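Local coordinates for CBS domain-containing protein (Thermoplasma acidophilum DSM 1728, PDB 1PVM) that is of unknown function but pairs two CBS domains with a zinc-ribbon-like domain that binds a metal ion through cysteines, at residues 100-105 with 140-145; 150-155 with 173-178. One frame throughout, in Å; residues are numbered along the deposited sequence.

Contact 1: residues 100-105 with 140-145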
loop_
_atom_site.group_PDB
_atom_site.type_symbol
_atom_site.label_atom_id
_atom_site.label_comp_id
_atom_site.label_asym_id
_atom_site.label_seq_id
_atom_site.Cartn_x
_atom_site.Cartn_y
_atom_site.Cartn_z
ATOM N N TYR B 100 4.598 -0.282 18.977
ATOM C CA TYR B 100 5.615 -0.994 18.203
ATOM C C TYR B 100 5.505 -0.646 16.724
ATOM O O TYR B 100 6.501 -0.347 16.069
ATOM C CB TYR B 100 5.466 -2.509 18.369
ATOM C CG TYR B 100 6.430 -3.295 17.501
ATOM C CD1 TYR B 100 7.778 -3.422 17.848
ATOM C CD2 TYR B 100 6.001 -3.876 16.309
ATOM C CE1 TYR B 100 8.675 -4.113 17.024
ATOM C CE2 TYR B 100 6.889 -4.567 15.477
ATOM C CZ TYR B 100 8.220 -4.680 15.841
ATOM O OH TYR B 100 9.088 -5.362 15.017
ATOM N N LEU B 101 4.291 -0.695 16.193
ATOM C CA LEU B 101 4.092 -0.379 14.790
ATOM C C LEU B 101 4.500 1.065 14.488
ATOM O O LEU B 101 5.237 1.320 13.541
ATOM C CB LEU B 101 2.629 -0.600 14.400
ATOM C CG LEU B 101 2.098 -2.037 14.471
ATOM C CD1 LEU B 101 0.612 -2.041 14.126
ATOM C CD2 LEU B 101 2.867 -2.935 13.517
ATOM N N SER B 102 4.024 2.001 15.303
ATOM C CA SER B 102 4.333 3.422 15.115
ATOM C C SER B 102 5.835 3.715 15.177
ATOM O O SER B 102 6.366 4.491 14.375
ATOM C CB SER B 102 3.596 4.253 16.170
ATOM O OG SER B 102 3.820 5.636 15.967
ATOM N N GLU B 103 6.512 3.091 16.135
ATOM C CA GLU B 103 7.954 3.250 16.320
ATOM C C GLU B 103 8.740 2.827 15.073
ATOM O O GLU B 103 9.796 3.392 14.762
ATOM C CB GLU B 103 8.392 2.418 17.536
ATOM C CG GLU B 103 9.884 2.122 17.663
ATOM C CD GLU B 103 10.744 3.366 17.825
ATOM O OE1 GLU B 103 10.225 4.402 18.297
ATOM O OE2 GLU B 103 11.953 3.298 17.494
ATOM N N ASN B 104 8.204 1.843 14.354
ATOM C CA ASN B 104 8.846 1.305 13.161
ATOM C C ASN B 104 8.232 1.732 11.830
ATOM O O ASN B 104 8.667 1.274 10.773
ATOM C CB ASN B 104 8.854 -0.224 13.250
ATOM C CG ASN B 104 9.792 -0.737 14.325
ATOM O OD1 ASN B 104 11.007 -0.751 14.140
ATOM N ND2 ASN B 104 9.233 -1.143 15.463
ATOM N N GLY B 105 7.234 2.609 11.877
ATOM C CA GLY B 105 6.587 3.057 10.655
ATOM C C GLY B 105 5.825 1.950 9.942
ATOM O O GLY B 105 5.606 2.012 8.732
ATOM N N LEU B 140 -0.925 5.896 11.420
ATOM C CA LEU B 140 -1.043 6.349 10.036
ATOM C C LEU B 140 0.036 7.370 9.672
ATOM O O LEU B 140 0.643 7.279 8.602
ATOM C CB LEU B 140 -2.434 6.942 9.783
ATOM C CG LEU B 140 -3.579 5.926 9.762
ATOM C CD1 LEU B 140 -4.915 6.653 9.747
ATOM C CD2 LEU B 140 -3.436 5.020 8.543
ATOM N N LEU B 141 0.281 8.325 10.563
ATOM C CA LEU B 141 1.303 9.342 10.317
ATOM C C LEU B 141 2.705 8.737 10.336
ATOM O O LEU B 141 3.562 9.082 9.512
ATOM C CB LEU B 141 1.206 10.460 11.360
ATOM C CG LEU B 141 -0.019 11.369 11.217
ATOM C CD1 LEU B 141 -0.040 12.385 12.348
ATOM C CD2 LEU B 141 0.016 12.073 9.867
ATOM N N SER B 142 2.943 7.828 11.273
ATOM C CA SER B 142 4.251 7.191 11.367
ATOM C C SER B 142 4.539 6.308 10.158
ATOM O O SER B 142 5.684 6.198 9.727
ATOM C CB SER B 142 4.354 6.360 12.646
ATOM O OG SER B 142 4.426 7.198 13.786
ATOM N N HIS B 143 3.503 5.677 9.611
ATOM C CA HIS B 143 3.689 4.812 8.448
ATOM C C HIS B 143 4.040 5.619 7.205
ATOM O O HIS B 143 4.762 5.145 6.325
ATOM C CB HIS B 143 2.427 3.989 8.191
ATOM C CG HIS B 143 2.540 3.065 7.019
ATOM N ND1 HIS B 143 3.511 2.091 6.928
ATOM C CD2 HIS B 143 1.807 2.972 5.884
ATOM C CE1 HIS B 143 3.373 1.439 5.787
ATOM N NE2 HIS B 143 2.346 1.954 5.136
ATOM N N ARG B 144 3.530 6.844 7.127
ATOM C CA ARG B 144 3.819 7.696 5.980
ATOM C C ARG B 144 5.227 8.285 6.036
ATOM O O ARG B 144 5.908 8.399 5.016
ATOM C CB ARG B 144 2.814 8.844 5.905
ATOM C CG ARG B 144 3.071 9.794 4.742
ATOM C CD ARG B 144 1.907 10.743 4.520
ATOM N NE ARG B 144 1.973 11.944 5.349
ATOM C CZ ARG B 144 2.914 12.878 5.240
ATOM N NH1 ARG B 144 3.883 12.752 4.340
ATOM N NH2 ARG B 144 2.877 13.955 6.016
ATOM N N THR B 145 5.667 8.627 7.240
ATOM C CA THR B 145 6.954 9.279 7.430
ATOM C C THR B 145 8.170 8.442 7.812
ATOM O O THR B 145 9.303 8.835 7.534
ATOM C CB THR B 145 6.799 10.397 8.465
ATOM O OG1 THR B 145 6.260 9.846 9.670
ATOM C CG2 THR B 145 5.842 11.467 7.951
#
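His143 reaches across to the backbone of Gly105 with its ring edge-on: ND1 gives its proton to Gly105 O over 2.8 Å, at an N-H...O angle of 165°. The acceptor lies close to the plane of the imidazole, whereas the ring nitrogen stands 33° off the carbonyl plane of the glycine. What carries the ring there is the first torsion, which sets CG opposite the backbone N (chi1 -180°) and beside the carbonyl carbon. The same oxygen also receives a CA-H...O contact from His143 CA at 3.4 Å, so one carbonyl meets both the main chain and the side chain of the histidine. An alanine here has no ring N-H, and Gly105 O would probably be left without this donor, with a gap beside the carbonyl.

This is the tight end, where the CA atoms of Gly105 and His143 come within 4.0 Å. Just past helix 94-104 of the second CBS domain, Gly105 turns the chain out in a Schellman motif, its phi positive, and its bare CA lies 3.4 Å from Ser142 O. One turn earlier on helix 94-104, Ser102 OG meets Ser142 OG at 2.8 Å, both buried. Asp138 on the same helix as Ser142 takes a hydrogen bond with Ser102 OG, and Lys146 binds Ser102 O, so a carboxylate and an ammonium group flank the serines.

The outer flanks are looser. Glu103 and Asn104 start out away from helix 133-145, the glutamate exposed, while Asn104 ND2 folds back to bond with Tyr100 O at 2.9 Å. On the far side of helix 133-145, Arg144 turns from Gly105 to the second subunit, where NH1 bonds to His39 O.

Contact 2: residues 150-155 with 173-178. With HG (mercury (II) ion), chain D.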
loop_
_atom_site.group_PDB
_atom_site.type_symbol
_atom_site.label_atom_id
_atom_site.label_comp_id
_atom_site.label_asym_id
_atom_site.label_seq_id
_atom_site.Cartn_x
_atom_site.Cartn_y
_atom_site.Cartn_z
ATOM N N HIS B 150 15.974 -2.228 8.124
ATOM C CA HIS B 150 16.244 -3.604 7.724
ATOM C C HIS B 150 17.658 -3.978 8.151
ATOM O O HIS B 150 18.609 -3.247 7.872
ATOM C CB HIS B 150 16.102 -3.747 6.210
ATOM C CG HIS B 150 14.724 -3.448 5.706
ATOM N ND1 HIS B 150 14.061 -2.278 6.008
ATOM C CD2 HIS B 150 13.886 -4.163 4.921
ATOM C CE1 HIS B 150 12.874 -2.286 5.431
ATOM N NE2 HIS B 150 12.743 -3.418 4.764
ATOM N N LEU B 151 17.796 -5.117 8.823
ATOM C CA LEU B 151 19.103 -5.549 9.293
ATOM C C LEU B 151 19.746 -6.583 8.383
ATOM O O LEU B 151 19.060 -7.395 7.753
ATOM C CB LEU B 151 18.996 -6.086 10.723
ATOM C CG LEU B 151 18.375 -5.096 11.716
ATOM C CD1 LEU B 151 18.399 -5.691 13.103
ATOM C CD2 LEU B 151 19.129 -3.772 11.690
ATOM N N CYS B 152 21.073 -6.535 8.323
ATOM C CA CYS B 152 21.864 -7.432 7.491
ATOM C C CYS B 152 21.728 -8.902 7.869
ATOM O O CYS B 152 21.900 -9.266 9.027
ATOM C CB CYS B 152 23.331 -7.031 7.577
ATOM S SG CYS B 152 24.397 -8.061 6.568
ATOM N N PRO B 153 21.428 -9.770 6.886
ATOM C CA PRO B 153 21.279 -11.202 7.159
ATOM C C PRO B 153 22.619 -11.907 7.392
ATOM O O PRO B 153 22.655 -13.030 7.892
ATOM C CB PRO B 153 20.566 -11.715 5.911
ATOM C CG PRO B 153 21.146 -10.860 4.842
ATOM C CD PRO B 153 21.149 -9.479 5.467
ATOM N N LYS B 154 23.714 -11.242 7.029
ATOM C CA LYS B 154 25.042 -11.823 7.198
ATOM C C LYS B 154 25.586 -11.672 8.619
ATOM O O LYS B 154 26.036 -12.648 9.217
ATOM C CB LYS B 154 26.025 -11.198 6.201
ATOM C CG LYS B 154 27.418 -11.815 6.236
ATOM C CD LYS B 154 28.343 -11.148 5.233
ATOM C CE LYS B 154 29.722 -11.777 5.242
ATOM N NZ LYS B 154 30.610 -11.138 4.227
ATOM N N CYS B 155 25.545 -10.458 9.162
ATOM C CA CYS B 155 26.047 -10.224 10.513
ATOM C C CYS B 155 24.909 -10.017 11.507
ATOM O O CYS B 155 25.116 -10.074 12.721
ATOM C CB CYS B 155 26.989 -9.013 10.536
ATOM S SG CYS B 155 26.198 -7.408 10.240
ATOM N N PHE B 173 21.586 -2.833 -1.581
ATOM C CA PHE B 173 21.400 -2.327 -0.233
ATOM C C PHE B 173 22.683 -2.855 0.382
ATOM O O PHE B 173 23.006 -4.037 0.245
ATOM C CB PHE B 173 20.165 -2.917 0.455
ATOM C CG PHE B 173 18.913 -2.116 0.223
ATOM C CD1 PHE B 173 18.118 -2.348 -0.897
ATOM C CD2 PHE B 173 18.560 -1.089 1.093
ATOM C CE1 PHE B 173 16.993 -1.566 -1.153
ATOM C CE2 PHE B 173 17.433 -0.300 0.842
ATOM C CZ PHE B 173 16.652 -0.544 -0.287
ATOM N N ARG B 174 23.426 -1.967 1.024
ATOM C CA ARG B 174 24.711 -2.320 1.612
ATOM C C ARG B 174 24.695 -2.247 3.129
ATOM O O ARG B 174 24.153 -1.311 3.706
ATOM C CB ARG B 174 25.775 -1.372 1.056
ATOM C CG ARG B 174 27.175 -1.537 1.617
ATOM C CD ARG B 174 28.090 -0.482 0.998
ATOM N NE ARG B 174 28.036 -0.547 -0.461
ATOM C CZ ARG B 174 28.282 0.476 -1.277
ATOM N NH1 ARG B 174 28.601 1.669 -0.783
ATOM N NH2 ARG B 174 28.198 0.307 -2.593
ATOM N N CYS B 175 25.294 -3.240 3.771
ATOM C CA CYS B 175 25.355 -3.258 5.225
ATOM C C CYS B 175 26.211 -2.104 5.748
ATOM O O CYS B 175 27.290 -1.822 5.216
ATOM C CB CYS B 175 25.939 -4.581 5.703
ATOM S SG CYS B 175 26.134 -4.637 7.490
ATOM N N SER B 176 25.732 -1.447 6.799
ATOM C CA SER B 176 26.449 -0.321 7.389
ATOM C C SER B 176 27.482 -0.761 8.428
ATOM O O SER B 176 28.202 0.072 8.977
ATOM C CB SER B 176 25.461 0.641 8.044
ATOM O OG SER B 176 24.844 0.021 9.158
ATOM N N ASN B 177 27.546 -2.058 8.709
ATOM C CA ASN B 177 28.508 -2.577 9.680
ATOM C C ASN B 177 29.915 -2.497 9.073
ATOM O O ASN B 177 30.201 -3.135 8.058
ATOM C CB ASN B 177 28.171 -4.033 10.029
ATOM C CG ASN B 177 29.091 -4.619 11.096
ATOM O OD1 ASN B 177 30.128 -4.045 11.431
ATOM N ND2 ASN B 177 28.714 -5.776 11.625
ATOM N N PRO B 178 30.808 -1.703 9.688
ATOM C CA PRO B 178 32.183 -1.546 9.198
ATOM C C PRO B 178 32.923 -2.875 9.072
ATOM O O PRO B 178 33.624 -3.115 8.088
ATOM C CB PRO B 178 32.820 -0.635 10.247
ATOM C CG PRO B 178 31.668 0.197 10.709
ATOM C CD PRO B 178 30.572 -0.835 10.855
HETATM HG HG HG D . 26.485 -7.173 7.649
#
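Cys152, Cys155 and Cys175 aim their sulfurs at one mercury ion, and Cys180 supplies the fourth thiolate. The SG of Cys152 binds the ion at 2.5 Å, and from the other segment Cys175 SG does so at 2.6 Å. The two side chains lie partly head to tail, Cys152 CB 3.7 Å from Cys175 SG, so that each beta carbon sits by the other's sulfur and both sulfurs still reach the ion; each sulfur is opposite its own backbone N. Cys155 differs: a chi1 of 69° tucks its SG between the backbone N and the carbonyl carbon, bringing it to the metal from the end of the CxxC turn.

Asn177 comes up to that same sulfur. Its ND2 points at Cys155 SG over 3.3 Å with an N-H...S angle of 167°, the sulfur nearly in the amide plane, while OD1 bonds to Ala179 N, and the two bonds together hold the amide's rotation. Asn177 N in turn donates to Cys175 SG at 3.2 Å. Such N-H...S bonds would probably ease the negative charge on the thiolates.

Iron(II) has been seen at these cysteines too, and zinc is predicted. The site is of zinc-ribbon type: the CxxC loop precedes strand 160-164, and Cys175 ends strand 170-175, its antiparallel partner in the two-stranded sheet.

Contact 1 is largely buried and joins helix 94-104 of the second CBS domain to helix 133-145; contact 2 is partly buried, lies farther from the chain's centre, and joins a loop to the end of a strand. They share no element, and their centres are about 22 Å apart, although the chain runs almost directly from helix 133-145 into the loop of contact 2. Hydroxyls, an imidazole and backbone carbonyls do the work in contact 1, with a carboxylate and a lysine close by. In contact 2 a shared metal ion does most of the joining, backed by an amide N-H to a cysteine sulfur. A second subunit borders contact 1, whereas no other chain of the assembly touches contact 2.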